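Long-range contacts in DNA-binding transcriptional repressor YiaJ (Escherichia coli, PDB 1YSQ), which represses transcription of the yiaKLMNOPQRS operon, which may serve the use of 2,3-diketo-L-gulonate, and is represented here by its C-terminal IclR-type domain: residues H17-N22 with Y43-T48; E27-S32 with Y146-S151; C66-K71 with G118-R123; S131-P136 with K167-T172. One frame throughout, in Å; residues are numbered along the deposited sequence.

Interaction 1 of 4, residues H17-N22 with Y43-T48; sequences HLEALN and YKLEPT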
loop_
_atom_site.group_PDB
_atom_site.type_symbol
_atom_site.label_atom_id
_atom_site.label_comp_id
_atom_site.label_asym_id
_atom_site.label_seq_id
_atom_site.Cartn_x
_atom_site.Cartn_y
_atom_site.Cartn_z
ATOM N N HIS A 17 -0.461 -7.561 14.592
ATOM C CA HIS A 17 -1.596 -7.395 13.696
ATOM C C HIS A 17 -1.240 -7.799 12.268
ATOM O O HIS A 17 -2.035 -8.447 11.593
ATOM C CB HIS A 17 -2.088 -5.943 13.723
ATOM C CG HIS A 17 -2.555 -5.498 15.069
ATOM N ND1 HIS A 17 -3.730 -5.947 15.628
ATOM C CD2 HIS A 17 -1.992 -4.669 15.981
ATOM C CE1 HIS A 17 -3.883 -5.397 16.820
ATOM N NE2 HIS A 17 -2.841 -4.618 17.059
ATOM N N LEU A 18 -0.054 -7.398 11.812
ATOM C CA LEU A 18 0.397 -7.760 10.473
ATOM C C LEU A 18 0.631 -9.271 10.374
ATOM O O LEU A 18 0.243 -9.902 9.390
ATOM C CB LEU A 18 1.647 -6.954 10.084
ATOM C CG LEU A 18 1.425 -5.434 10.064
ATOM C CD1 LEU A 18 2.755 -4.698 10.016
ATOM C CD2 LEU A 18 0.542 -5.023 8.899
ATOM N N GLU A 19 1.245 -9.857 11.405
ATOM C CA GLU A 19 1.416 -11.319 11.440
ATOM C C GLU A 19 0.079 -12.061 11.382
ATOM O O GLU A 19 -0.078 -13.040 10.653
ATOM C CB GLU A 19 2.163 -11.735 12.712
ATOM C CG GLU A 19 3.646 -11.412 12.682
ATOM C CD GLU A 19 4.362 -11.917 13.926
ATOM O OE1 GLU A 19 3.823 -12.820 14.604
ATOM O OE2 GLU A 19 5.450 -11.414 14.221
ATOM N N ALA A 20 -0.874 -11.596 12.178
ATOM C CA ALA A 20 -2.229 -12.145 12.157
ATOM C C ALA A 20 -2.821 -12.126 10.753
ATOM O O ALA A 20 -3.422 -13.106 10.314
ATOM C CB ALA A 20 -3.134 -11.373 13.134
ATOM N N LEU A 21 -2.673 -11.008 10.050
ATOM C CA LEU A 21 -3.250 -10.892 8.705
ATOM C C LEU A 21 -2.530 -11.815 7.716
ATOM O O LEU A 21 -3.157 -12.408 6.831
ATOM C CB LEU A 21 -3.216 -9.440 8.234
ATOM C CG LEU A 21 -3.710 -9.108 6.819
ATOM C CD1 LEU A 21 -5.230 -9.320 6.719
ATOM C CD2 LEU A 21 -3.323 -7.665 6.482
ATOM N N ASN A 22 -1.210 -11.923 7.883
ATOM C CA ASN A 22 -0.377 -12.843 7.106
ATOM C C ASN A 22 -0.885 -14.286 7.263
ATOM O O ASN A 22 -1.069 -14.999 6.274
ATOM C CB ASN A 22 1.083 -12.670 7.557
ATOM C CG ASN A 22 2.058 -13.645 6.894
ATOM O OD1 ASN A 22 2.800 -14.328 7.596
ATOM N ND2 ASN A 22 2.096 -13.674 5.558
ATOM N N TYR A 43 8.603 -2.996 6.726
ATOM C CA TYR A 43 8.273 -4.288 7.293
ATOM C C TYR A 43 7.593 -5.113 6.211
ATOM O O TYR A 43 6.755 -4.601 5.452
ATOM C CB TYR A 43 7.371 -4.049 8.501
ATOM C CG TYR A 43 6.839 -5.249 9.223
ATOM C CD1 TYR A 43 7.342 -5.607 10.465
ATOM C CD2 TYR A 43 5.772 -5.985 8.706
ATOM C CE1 TYR A 43 6.822 -6.689 11.166
ATOM C CE2 TYR A 43 5.250 -7.060 9.396
ATOM C CZ TYR A 43 5.776 -7.402 10.626
ATOM O OH TYR A 43 5.244 -8.464 11.325
ATOM N N LYS A 44 7.985 -6.373 6.109
ATOM C CA LYS A 44 7.405 -7.277 5.113
ATOM C C LYS A 44 7.343 -8.718 5.634
ATOM O O LYS A 44 8.304 -9.204 6.219
ATOM C CB LYS A 44 8.196 -7.231 3.786
ATOM C CG LYS A 44 7.528 -8.014 2.652
ATOM C CD LYS A 44 8.477 -8.284 1.486
ATOM C CE LYS A 44 7.737 -9.029 0.351
ATOM N NZ LYS A 44 8.694 -9.671 -0.659
ATOM N N LEU A 45 6.206 -9.376 5.411
ATOM C CA LEU A 45 6.061 -10.811 5.664
ATOM C C LEU A 45 5.829 -11.541 4.360
ATOM O O LEU A 45 4.924 -11.210 3.592
ATOM C CB LEU A 45 4.897 -11.107 6.641
ATOM C CG LEU A 45 5.024 -10.408 8.003
ATOM C CD1 LEU A 45 3.739 -10.479 8.786
ATOM C CD2 LEU A 45 6.201 -10.972 8.836
ATOM N N GLU A 46 6.648 -12.556 4.113
ATOM C CA GLU A 46 6.475 -13.415 2.956
ATOM C C GLU A 46 5.189 -14.233 3.093
ATOM O O GLU A 46 4.707 -14.414 4.208
ATOM C CB GLU A 46 7.699 -14.337 2.817
ATOM C CG GLU A 46 8.994 -13.616 2.430
ATOM C CD GLU A 46 8.893 -12.840 1.110
ATOM O OE1 GLU A 46 8.180 -13.288 0.191
ATOM O OE2 GLU A 46 9.545 -11.779 0.981
ATOM N N PRO A 47 4.628 -14.727 1.988
ATOM C CA PRO A 47 3.407 -15.538 2.061
ATOM C C PRO A 47 3.645 -16.857 2.822
ATOM O O PRO A 47 4.797 -17.318 2.910
ATOM C CB PRO A 47 3.076 -15.811 0.588
ATOM C CG PRO A 47 4.413 -15.725 -0.125
ATOM C CD PRO A 47 5.112 -14.584 0.593
ATOM N N THR A 48 2.582 -17.427 3.385
ATOM C CA THR A 48 2.671 -18.759 3.984
ATOM C C THR A 48 2.218 -19.762 2.936
ATOM O O THR A 48 3.046 -20.367 2.265
ATOM C CB THR A 48 1.828 -18.885 5.274
ATOM O OG1 THR A 48 0.484 -18.462 5.020
ATOM C CG2 THR A 48 2.303 -17.913 6.341
#

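Interaction 2 of 4, residues E27-S32 with Y146-S151; sequences ETINFS and YAVSIS. With PO4 (phosphate ion), chain B.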
loop_
_atom_site.group_PDB
_atom_site.type_symbol
_atom_site.label_atom_id
_atom_site.label_comp_id
_atom_site.label_asym_id
_atom_site.label_seq_id
_atom_site.Cartn_x
_atom_site.Cartn_y
_atom_site.Cartn_z
ATOM N N GLU A 27 -1.036 -14.602 2.478
ATOM C CA GLU A 27 -0.386 -13.766 1.460
ATOM C C GLU A 27 0.696 -12.850 2.022
ATOM O O GLU A 27 0.761 -12.619 3.227
ATOM C CB GLU A 27 -1.438 -12.871 0.770
ATOM C CG GLU A 27 -2.606 -13.603 0.102
ATOM C CD GLU A 27 -2.182 -14.469 -1.076
ATOM O OE1 GLU A 27 -0.977 -14.511 -1.410
ATOM O OE2 GLU A 27 -3.068 -15.128 -1.677
ATOM N N THR A 28 1.497 -12.294 1.113
ATOM C CA THR A 28 2.487 -11.244 1.411
ATOM C C THR A 28 1.839 -10.042 2.090
ATOM O O THR A 28 0.853 -9.489 1.550
ATOM C CB THR A 28 3.101 -10.735 0.107
ATOM O OG1 THR A 28 3.797 -11.801 -0.569
ATOM C CG2 THR A 28 4.189 -9.636 0.396
ATOM N N ILE A 29 2.392 -9.629 3.232
ATOM C CA ILE A 29 1.926 -8.425 3.912
ATOM C C ILE A 29 3.040 -7.395 3.879
ATOM O O ILE A 29 4.163 -7.690 4.278
ATOM C CB ILE A 29 1.484 -8.720 5.387
ATOM C CG1 ILE A 29 0.470 -9.881 5.467
ATOM C CG2 ILE A 29 0.956 -7.439 6.091
ATOM C CD1 ILE A 29 -0.792 -9.768 4.587
ATOM N N ASN A 30 2.720 -6.193 3.392
ATOM C CA ASN A 30 3.668 -5.073 3.301
ATOM C C ASN A 30 3.216 -3.962 4.222
ATOM O O ASN A 30 2.014 -3.697 4.349
ATOM C CB ASN A 30 3.691 -4.485 1.878
ATOM C CG ASN A 30 3.819 -5.549 0.805
ATOM O OD1 ASN A 30 2.870 -5.850 0.071
ATOM N ND2 ASN A 30 4.990 -6.132 0.715
ATOM N N PHE A 31 4.185 -3.288 4.828
ATOM C CA PHE A 31 3.885 -2.157 5.708
ATOM C C PHE A 31 4.901 -1.064 5.425
ATOM O O PHE A 31 6.111 -1.277 5.561
ATOM C CB PHE A 31 3.959 -2.610 7.168
ATOM C CG PHE A 31 3.543 -1.565 8.161
ATOM C CD1 PHE A 31 2.250 -1.044 8.157
ATOM C CD2 PHE A 31 4.428 -1.127 9.133
ATOM C CE1 PHE A 31 1.857 -0.066 9.096
ATOM C CE2 PHE A 31 4.029 -0.154 10.080
ATOM C CZ PHE A 31 2.750 0.372 10.049
ATOM N N SER A 32 4.404 0.093 5.002
ATOM C CA SER A 32 5.280 1.190 4.628
ATOM C C SER A 32 5.029 2.449 5.448
ATOM O O SER A 32 3.980 2.577 6.098
ATOM C CB SER A 32 5.123 1.507 3.134
ATOM O OG SER A 32 3.906 2.224 2.918
ATOM N N TYR A 146 1.435 5.944 7.541
ATOM C CA TYR A 146 1.785 4.545 7.230
ATOM C C TYR A 146 0.657 3.940 6.412
ATOM O O TYR A 146 -0.452 4.472 6.384
ATOM C CB TYR A 146 1.978 3.686 8.493
ATOM C CG TYR A 146 2.921 4.290 9.491
ATOM C CD1 TYR A 146 4.302 4.238 9.296
ATOM C CD2 TYR A 146 2.436 4.950 10.613
ATOM C CE1 TYR A 146 5.170 4.830 10.199
ATOM C CE2 TYR A 146 3.304 5.534 11.525
ATOM C CZ TYR A 146 4.654 5.470 11.307
ATOM O OH TYR A 146 5.494 6.047 12.212
ATOM N N ALA A 147 0.944 2.812 5.773
ATOM C CA ALA A 147 -0.053 2.124 4.967
ATOM C C ALA A 147 0.272 0.636 4.965
ATOM O O ALA A 147 1.421 0.235 5.192
ATOM C CB ALA A 147 -0.062 2.697 3.538
ATOM N N VAL A 148 -0.743 -0.181 4.709
ATOM C CA VAL A 148 -0.575 -1.630 4.713
ATOM C C VAL A 148 -1.061 -2.152 3.369
ATOM O O VAL A 148 -2.046 -1.648 2.838
ATOM C CB VAL A 148 -1.452 -2.311 5.806
ATOM C CG1 VAL A 148 -1.174 -3.833 5.896
ATOM C CG2 VAL A 148 -1.273 -1.658 7.168
ATOM N N SER A 149 -0.397 -3.180 2.832
ATOM C CA SER A 149 -0.893 -3.795 1.606
ATOM C C SER A 149 -0.755 -5.309 1.588
ATOM O O SER A 149 0.046 -5.874 2.338
ATOM C CB SER A 149 -0.237 -3.143 0.370
ATOM O OG SER A 149 1.093 -3.596 0.175
ATOM N N ILE A 150 -1.583 -5.959 0.767
ATOM C CA ILE A 150 -1.478 -7.394 0.517
ATOM C C ILE A 150 -1.084 -7.572 -0.942
ATOM O O ILE A 150 -1.734 -6.998 -1.820
ATOM C CB ILE A 150 -2.843 -8.110 0.769
ATOM C CG1 ILE A 150 -3.262 -8.001 2.244
ATOM C CG2 ILE A 150 -2.757 -9.579 0.298
ATOM C CD1 ILE A 150 -4.702 -8.553 2.560
ATOM N N SER A 151 -0.036 -8.364 -1.219
ATOM C CA SER A 151 0.321 -8.675 -2.608
ATOM C C SER A 151 -0.063 -10.115 -2.885
ATOM O O SER A 151 0.087 -10.981 -2.014
ATOM C CB SER A 151 1.833 -8.517 -2.886
ATOM O OG SER A 151 2.382 -7.323 -2.342
HETATM P P PO4 B . 2.463 -1.588 -2.972
HETATM O O1 PO4 B . 1.930 -1.675 -4.414
HETATM O O2 PO4 B . 1.745 -0.556 -2.163
HETATM O O3 PO4 B . 2.404 -2.932 -2.270
HETATM O O4 PO4 B . 3.920 -1.174 -3.100
HETATM O O HOH W 1 1.815 -13.345 -1.789
#

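Interaction 3 of 4, residues C66-K71 with G118-R123; sequences CSAMGK and GAAMDR. With PO4 (phosphate ion), chain B.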
loop_
_atom_site.group_PDB
_atom_site.type_symbol
_atom_site.label_atom_id
_atom_site.label_comp_id
_atom_site.label_asym_id
_atom_site.label_seq_id
_atom_site.Cartn_x
_atom_site.Cartn_y
_atom_site.Cartn_z
ATOM N N CYS A 66 3.414 4.335 -8.824
ATOM C CA CYS A 66 3.221 2.929 -9.225
ATOM C C CYS A 66 3.065 1.985 -8.019
ATOM O O CYS A 66 3.012 0.773 -8.181
ATOM C CB CYS A 66 4.371 2.466 -10.157
ATOM S SG CYS A 66 6.005 2.650 -9.410
ATOM N N SER A 67 2.985 2.563 -6.819
ATOM C CA SER A 67 2.815 1.827 -5.564
ATOM C C SER A 67 1.399 2.072 -5.072
ATOM O O SER A 67 0.977 3.228 -4.954
ATOM C CB SER A 67 3.825 2.321 -4.517
ATOM O OG SER A 67 3.494 1.935 -3.190
ATOM N N ALA A 68 0.667 1.000 -4.769
ATOM C CA ALA A 68 -0.686 1.161 -4.206
ATOM C C ALA A 68 -0.669 1.991 -2.910
ATOM O O ALA A 68 -1.478 2.917 -2.736
ATOM C CB ALA A 68 -1.369 -0.201 -3.991
ATOM N N MET A 69 0.245 1.657 -2.000
ATOM C CA MET A 69 0.451 2.451 -0.779
ATOM C C MET A 69 0.858 3.902 -1.106
ATOM O O MET A 69 0.343 4.850 -0.493
ATOM C CB MET A 69 1.475 1.768 0.134
ATOM C CG MET A 69 0.952 0.449 0.804
ATOM S SD MET A 69 2.115 -0.336 1.983
ATOM C CE MET A 69 3.266 -0.832 0.905
ATOM N N GLY A 70 1.753 4.072 -2.086
ATOM C CA GLY A 70 2.166 5.401 -2.537
ATOM C C GLY A 70 0.996 6.227 -3.072
ATOM O O GLY A 70 0.897 7.425 -2.802
ATOM N N LYS A 71 0.092 5.582 -3.815
ATOM C CA LYS A 71 -1.096 6.272 -4.323
ATOM C C LYS A 71 -2.015 6.710 -3.180
ATOM O O LYS A 71 -2.595 7.803 -3.221
ATOM C CB LYS A 71 -1.835 5.408 -5.350
ATOM C CG LYS A 71 -1.060 5.286 -6.669
ATOM C CD LYS A 71 -1.896 4.592 -7.769
ATOM C CE LYS A 71 -2.178 3.132 -7.397
ATOM N NZ LYS A 71 -2.913 2.382 -8.459
ATOM N N GLY A 118 -11.055 5.101 0.567
ATOM C CA GLY A 118 -10.051 4.736 1.561
ATOM C C GLY A 118 -9.293 3.446 1.240
ATOM O O GLY A 118 -8.812 2.751 2.147
ATOM N N ALA A 119 -9.213 3.110 -0.042
ATOM C CA ALA A 119 -8.490 1.911 -0.506
ATOM C C ALA A 119 -7.923 2.110 -1.892
ATOM O O ALA A 119 -8.492 2.845 -2.706
ATOM C CB ALA A 119 -9.405 0.673 -0.490
ATOM N N ALA A 120 -6.813 1.429 -2.172
ATOM C CA ALA A 120 -6.184 1.476 -3.473
ATOM C C ALA A 120 -5.826 0.076 -3.951
ATOM O O ALA A 120 -5.691 -0.848 -3.152
ATOM C CB ALA A 120 -4.916 2.323 -3.403
ATOM N N MET A 121 -5.642 -0.062 -5.255
ATOM C CA MET A 121 -5.114 -1.302 -5.796
ATOM C C MET A 121 -3.923 -1.016 -6.673
ATOM O O MET A 121 -3.789 0.088 -7.226
ATOM C CB MET A 121 -6.201 -2.034 -6.597
ATOM C CG MET A 121 -7.108 -2.923 -5.733
ATOM S SD MET A 121 -8.186 -3.982 -6.793
ATOM C CE MET A 121 -7.558 -5.169 -6.614
ATOM N N ASP A 122 -3.033 -2.002 -6.764
ATOM C CA ASP A 122 -2.096 -2.052 -7.857
ATOM C C ASP A 122 -2.698 -3.073 -8.813
ATOM O O ASP A 122 -2.718 -4.267 -8.520
ATOM C CB ASP A 122 -0.710 -2.478 -7.368
ATOM C CG ASP A 122 0.213 -2.887 -8.513
ATOM O OD1 ASP A 122 -0.133 -2.633 -9.701
ATOM O OD2 ASP A 122 1.291 -3.489 -8.308
ATOM N N ARG A 123 -3.221 -2.584 -9.933
ATOM C CA ARG A 123 -3.882 -3.428 -10.926
ATOM C C ARG A 123 -2.880 -3.738 -12.025
ATOM O O ARG A 123 -2.955 -3.184 -13.142
ATOM C CB ARG A 123 -5.132 -2.731 -11.498
ATOM C CG ARG A 123 -6.237 -2.522 -10.472
ATOM C CD ARG A 123 -7.470 -1.731 -10.983
ATOM N NE ARG A 123 -8.361 -1.420 -9.863
ATOM C CZ ARG A 123 -8.275 -0.321 -9.104
ATOM N NH1 ARG A 123 -7.359 0.606 -9.352
ATOM N NH2 ARG A 123 -9.115 -0.143 -8.090
HETATM P P PO4 B . 2.463 -1.588 -2.972
HETATM O O1 PO4 B . 1.930 -1.675 -4.414
HETATM O O2 PO4 B . 1.745 -0.556 -2.163
HETATM O O3 PO4 B . 2.404 -2.932 -2.270
HETATM O O4 PO4 B . 3.920 -1.174 -3.100
#

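Interaction 4 of 4, residues S131-P136 with K167-T172; sequences SCIAVP and KPLRET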
loop_
_atom_site.group_PDB
_atom_site.type_symbol
_atom_site.label_atom_id
_atom_site.label_comp_id
_atom_site.label_asym_id
_atom_site.label_seq_id
_atom_site.Cartn_x
_atom_site.Cartn_y
_atom_site.Cartn_z
ATOM N N SER A 131 -0.864 -8.255 -8.431
ATOM C CA SER A 131 -1.820 -7.242 -7.962
ATOM C C SER A 131 -1.611 -6.954 -6.482
ATOM O O SER A 131 -1.047 -7.787 -5.767
ATOM C CB SER A 131 -3.243 -7.744 -8.178
ATOM O OG SER A 131 -3.478 -7.934 -9.564
ATOM N N CYS A 132 -2.052 -5.784 -6.009
ATOM C CA CYS A 132 -2.020 -5.499 -4.574
ATOM C C CYS A 132 -3.281 -4.766 -4.147
ATOM O O CYS A 132 -3.938 -4.115 -4.976
ATOM C CB CYS A 132 -0.792 -4.644 -4.211
ATOM S SG CYS A 132 0.727 -5.341 -4.902
ATOM N N ILE A 133 -3.614 -4.880 -2.858
ATOM C CA ILE A 133 -4.705 -4.075 -2.256
ATOM C C ILE A 133 -4.081 -3.355 -1.072
ATOM O O ILE A 133 -3.371 -3.982 -0.289
ATOM C CB ILE A 133 -5.861 -4.969 -1.744
ATOM C CG1 ILE A 133 -6.309 -5.970 -2.806
ATOM C CG2 ILE A 133 -7.080 -4.104 -1.301
ATOM C CD1 ILE A 133 -7.055 -7.171 -2.211
ATOM N N ALA A 134 -4.347 -2.056 -0.928
ATOM C CA ALA A 134 -3.689 -1.267 0.115
ATOM C C ALA A 134 -4.705 -0.378 0.842
ATOM O O ALA A 134 -5.743 0.007 0.266
ATOM C CB ALA A 134 -2.571 -0.413 -0.493
ATOM N N VAL A 135 -4.412 -0.086 2.109
ATOM C CA VAL A 135 -5.225 0.803 2.934
ATOM C C VAL A 135 -4.336 1.768 3.745
ATOM O O VAL A 135 -3.187 1.455 4.052
ATOM C CB VAL A 135 -6.144 0.020 3.931
ATOM C CG1 VAL A 135 -7.238 -0.749 3.200
ATOM C CG2 VAL A 135 -5.320 -0.903 4.846
ATOM N N PRO A 136 -4.869 2.938 4.097
ATOM C CA PRO A 136 -4.169 3.879 4.987
ATOM C C PRO A 136 -4.187 3.449 6.456
ATOM O O PRO A 136 -5.104 2.741 6.865
ATOM C CB PRO A 136 -4.979 5.172 4.820
ATOM C CG PRO A 136 -6.399 4.682 4.501
ATOM C CD PRO A 136 -6.171 3.471 3.633
ATOM N N LYS A 167 -11.685 -6.546 3.573
ATOM C CA LYS A 167 -12.251 -6.538 4.916
ATOM C C LYS A 167 -11.238 -6.802 6.061
ATOM O O LYS A 167 -11.114 -5.950 6.940
ATOM C CB LYS A 167 -13.481 -7.433 5.015
ATOM C CG LYS A 167 -14.274 -7.192 6.283
ATOM C CD LYS A 167 -15.494 -8.074 6.309
ATOM C CE LYS A 167 -15.625 -8.749 7.649
ATOM N NZ LYS A 167 -16.696 -8.079 8.412
ATOM N N PRO A 168 -10.535 -7.939 6.086
ATOM C CA PRO A 168 -9.518 -8.166 7.130
ATOM C C PRO A 168 -8.343 -7.191 7.020
ATOM O O PRO A 168 -7.753 -6.819 8.032
ATOM C CB PRO A 168 -9.049 -9.615 6.886
ATOM C CG PRO A 168 -9.447 -9.917 5.468
ATOM C CD PRO A 168 -10.688 -9.115 5.203
ATOM N N LEU A 169 -8.005 -6.784 5.798
ATOM C CA LEU A 169 -6.915 -5.822 5.583
ATOM C C LEU A 169 -7.259 -4.503 6.271
ATOM O O LEU A 169 -6.435 -3.922 6.995
ATOM C CB LEU A 169 -6.710 -5.577 4.077
ATOM C CG LEU A 169 -5.742 -4.437 3.711
ATOM C CD1 LEU A 169 -4.344 -4.646 4.295
ATOM C CD2 LEU A 169 -5.681 -4.300 2.209
ATOM N N ARG A 170 -8.487 -4.037 6.066
ATOM C CA ARG A 170 -8.895 -2.791 6.698
ATOM C C ARG A 170 -8.990 -2.942 8.226
ATOM O O ARG A 170 -8.564 -2.052 8.983
ATOM C CB ARG A 170 -10.197 -2.267 6.106
ATOM C CG ARG A 170 -10.740 -1.040 6.863
ATOM C CD ARG A 170 -12.042 -0.509 6.300
ATOM N NE ARG A 170 -13.068 -1.554 6.259
ATOM C CZ ARG A 170 -13.566 -2.081 5.141
ATOM N NH1 ARG A 170 -13.153 -1.654 3.941
ATOM N NH2 ARG A 170 -14.481 -3.028 5.229
ATOM N N GLU A 171 -9.517 -4.076 8.681
ATOM C CA GLU A 171 -9.605 -4.324 10.123
ATOM C C GLU A 171 -8.211 -4.272 10.773
ATOM O O GLU A 171 -8.055 -3.767 11.888
ATOM C CB GLU A 171 -10.294 -5.657 10.397
ATOM C CG GLU A 171 -11.802 -5.597 10.172
ATOM C CD GLU A 171 -12.456 -6.964 10.102
ATOM O OE1 GLU A 171 -11.745 -7.985 10.217
ATOM O OE2 GLU A 171 -13.686 -7.012 9.921
ATOM N N THR A 172 -7.219 -4.804 10.056
ATOM C CA THR A 172 -5.824 -4.770 10.489
ATOM C C THR A 172 -5.314 -3.325 10.617
ATOM O O THR A 172 -4.788 -2.960 11.676
ATOM C CB THR A 172 -4.968 -5.612 9.525
ATOM O OG1 THR A 172 -5.383 -6.995 9.592
ATOM C CG2 THR A 172 -3.488 -5.622 9.937
#

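Interaction 1 of 4, residues H17-N22 with Y43-T48
Asn22 ND2 is the best-held polar atom here, gripped by two backbone carbonyls, those of Glu46 and Glu27. It donates to Glu46 O across 3.0 Å in a bent bond, with an N-H...O angle of 146°. The nitrogen stands above the plane of the Glu46 carbonyl, and the oxygen is itself tilted off the Asn22 amide plane. CG of Asn22 lies anti to the backbone N (chi1 176°), which throws the amide off helix 8-25 toward the chain just past strand 38-45. The other end of the amide, OD1, meets the methyl CG2 of Thr48 at 3.8 Å. Beside it, Leu45 pushes one methyl against the helix surface: its CD1 is 3.6 Å from both Leu18 O and Glu19 CA, and 3.7 Å from Asn22 CB. Nearer the start of the 43-48 segment, Leu18 and Tyr43 lie alongside each other, running in opposite senses. Leu18 CD1 comes obliquely to the ring, 3.5 Å from Tyr43 CE2. Glu19 crosses the end of this tyrosine, its CG 3.6 Å from Tyr43 OH and its carboxylate nearly coplanar with the ring. These two polar ends share a partner near the C terminus, since Glu19 OE2 and Tyr43 OH both hydrogen-bond Thr192 OG1. Leu18 also touches Ile176 of helix 162-182. The helix thus packs on strand 38-45 through apolar side chains, while a single asparagine, bonded to two main-chain oxygens, ties the last turns of helix 8-25 to the chain at Glu27, leading into strand 28-35, and at Glu46, just past strand 38-45.

Interaction 2 of 4, residues E27-S32 with Y146-S151
Asn30 and Ser151 take the same first torsion, CG and OG each anti to their own carbonyl carbon (chi1 -48° and -45°), whereas Ser149 holds OG in the crowded position between N and carbonyl carbon (chi1 77°). Together these turns gather three polar groups on one face of an antiparallel strand pair. Ser151 OG donates to Asn30 OD1 over 2.9 Å, in the plane of the amide and on a lone pair. Two residues earlier on the same strand, Ser149 OG also lies 2.9 Å from Asn30 OD1, and at that same distance from O3 of a phosphate ion. An alanine at Asn30 would take away the amide and would probably leave Ser151 OG without this acceptor and the polar patch beside the phosphate less well ordered. The backbones pair Asn30 with Ser149 through two bonds, of which Asn30 N to Ser149 O, 2.9 Å, is almost straight. Ser32 and Ala147 form a second such pair. Turned to the other face, Ile29 CD1 lies alongside Ile150 CG1 at 3.8 Å, and Val148 CG2 reaches the edge of the Phe31 ring, 3.7 Å from CD1. The Phe31 and Tyr146 rings lie in nearly parallel planes but are displaced, centroids 5.7 Å apart, with little overlap. Strands 38-45 and 130-137 flank the pair within the sheet. Helix 8-25 packs on the Ile29 and Phe31 face through Leu18, while Met69 of helix 68-75 leans on Ser32, Ala147 and Ser149 opposite.

Interaction 3 of 4, residues C66-K71 with G118-R123
A phosphate ion, probably from the crystallisation liquor, sits at the N terminus of helix 68-75, in a pocket that may mark where the domain takes up an anionic ligand. Ser67 occupies the N-cap: its OG, anti to its backbone N, accepts from Gly70 N at 3.0 Å. The same OG stands 3.1 Å from phosphate O4. Two backbone N-H groups of the first turn point into the anion, Ala68 N to O1 at 3.0 Å and Met69 N to O2 at 2.7 Å, the latter almost straight (172°); the helix end would probably add to their pull on the charge. The helix sets the small side chain of Ala68 against strand 120-123: Ala68 CB lies 3.7 Å from Asp122 N, and Ala68 O meets Ala120 CB at 3.6 Å. Lys71 bends at chi3 (-66°) to bring NZ to Met121 O, 2.7 Å away and nearly along the C=O axis. NZ also makes salt bridges with Glu110 and Glu125. A leucine at Lys71 would remove the ammonium group, and would probably cost Glu110 and Glu125 this shared counter-charge and leave the strand less firmly tied to the helix. Helix 104-117 flanks the lysine chain through Met107 and Ile114, and strand 130-137, next in the sheet, touches Ala68 through Ala134.

Interaction 4 of 4, residues S131-P136 with K167-T172
Apolar packing carries this contact, and Leu169 does most of it. Its CG lies anti to the backbone N (chi1 171°), which drives the side chain from helix 162-182 onto strand 130-137 between Ile133 and Val135. Leu169 and Val135 meet tip to tip, CG of the leucine 3.7 Å from Val135 CG2, the methyl that occupies the crowded position between backbone N and carbonyl carbon. The Leu169 side chain crosses that of Ile133 obliquely, its CD2 3.8 Å from Ile133 CG2 and 3.4 Å from Ile133 O. Arg170 adds a marginal touch, its CA 4.4 Å from Val135 CG1, before its guanidinium end leads off the contact. No hydrogen bond links the two segments. The polar bonds instead brace the helix from within: Thr172 OG1 donates to Pro168 O at 2.8 Å, coming from above the carbonyl plane, and Thr172 N donates to that same oxygen at 2.9 Å. The helix is kinked at Pro168, whose nitrogen has no hydrogen to give to the preceding turn. A salt bridge between Lys167 NZ and Glu171 OE2, 3.5 Å long, runs along the exposed side, one turn apart. Strand and helix axes approach to 8.4 Å and run 29° apart. Leu169 also rests on Val148 and Ile150 of strand 146-153 and on Leu21 of helix 8-25, so this side of the sheet is layered by two helices. Ala134, pointing the other way, packs on Ala68, Met69 and Ile72 of helix 68-75.

From the N terminus, interaction 1 opens on helix 8-25, and interaction 2 opens on the next strand before interaction 1 closes at 43-48, so these two cross. Interaction 3 then opens and closes wholly within the long span of interaction 2, bringing helix 68-75 to strand 120-123. Interaction 4 starts at 131-136, ahead of the closing strand of interaction 2, and ends on helix 162-182; it therefore crosses interaction 2, while following interactions 1 and 3 in series. Interaction 2 joins the middle strands of one antiparallel sheet; interactions 1 and 4 lay helices 8-25 and 162-182, touching through Leu21 and Thr172, on one face, and interaction 3 belongs to the other.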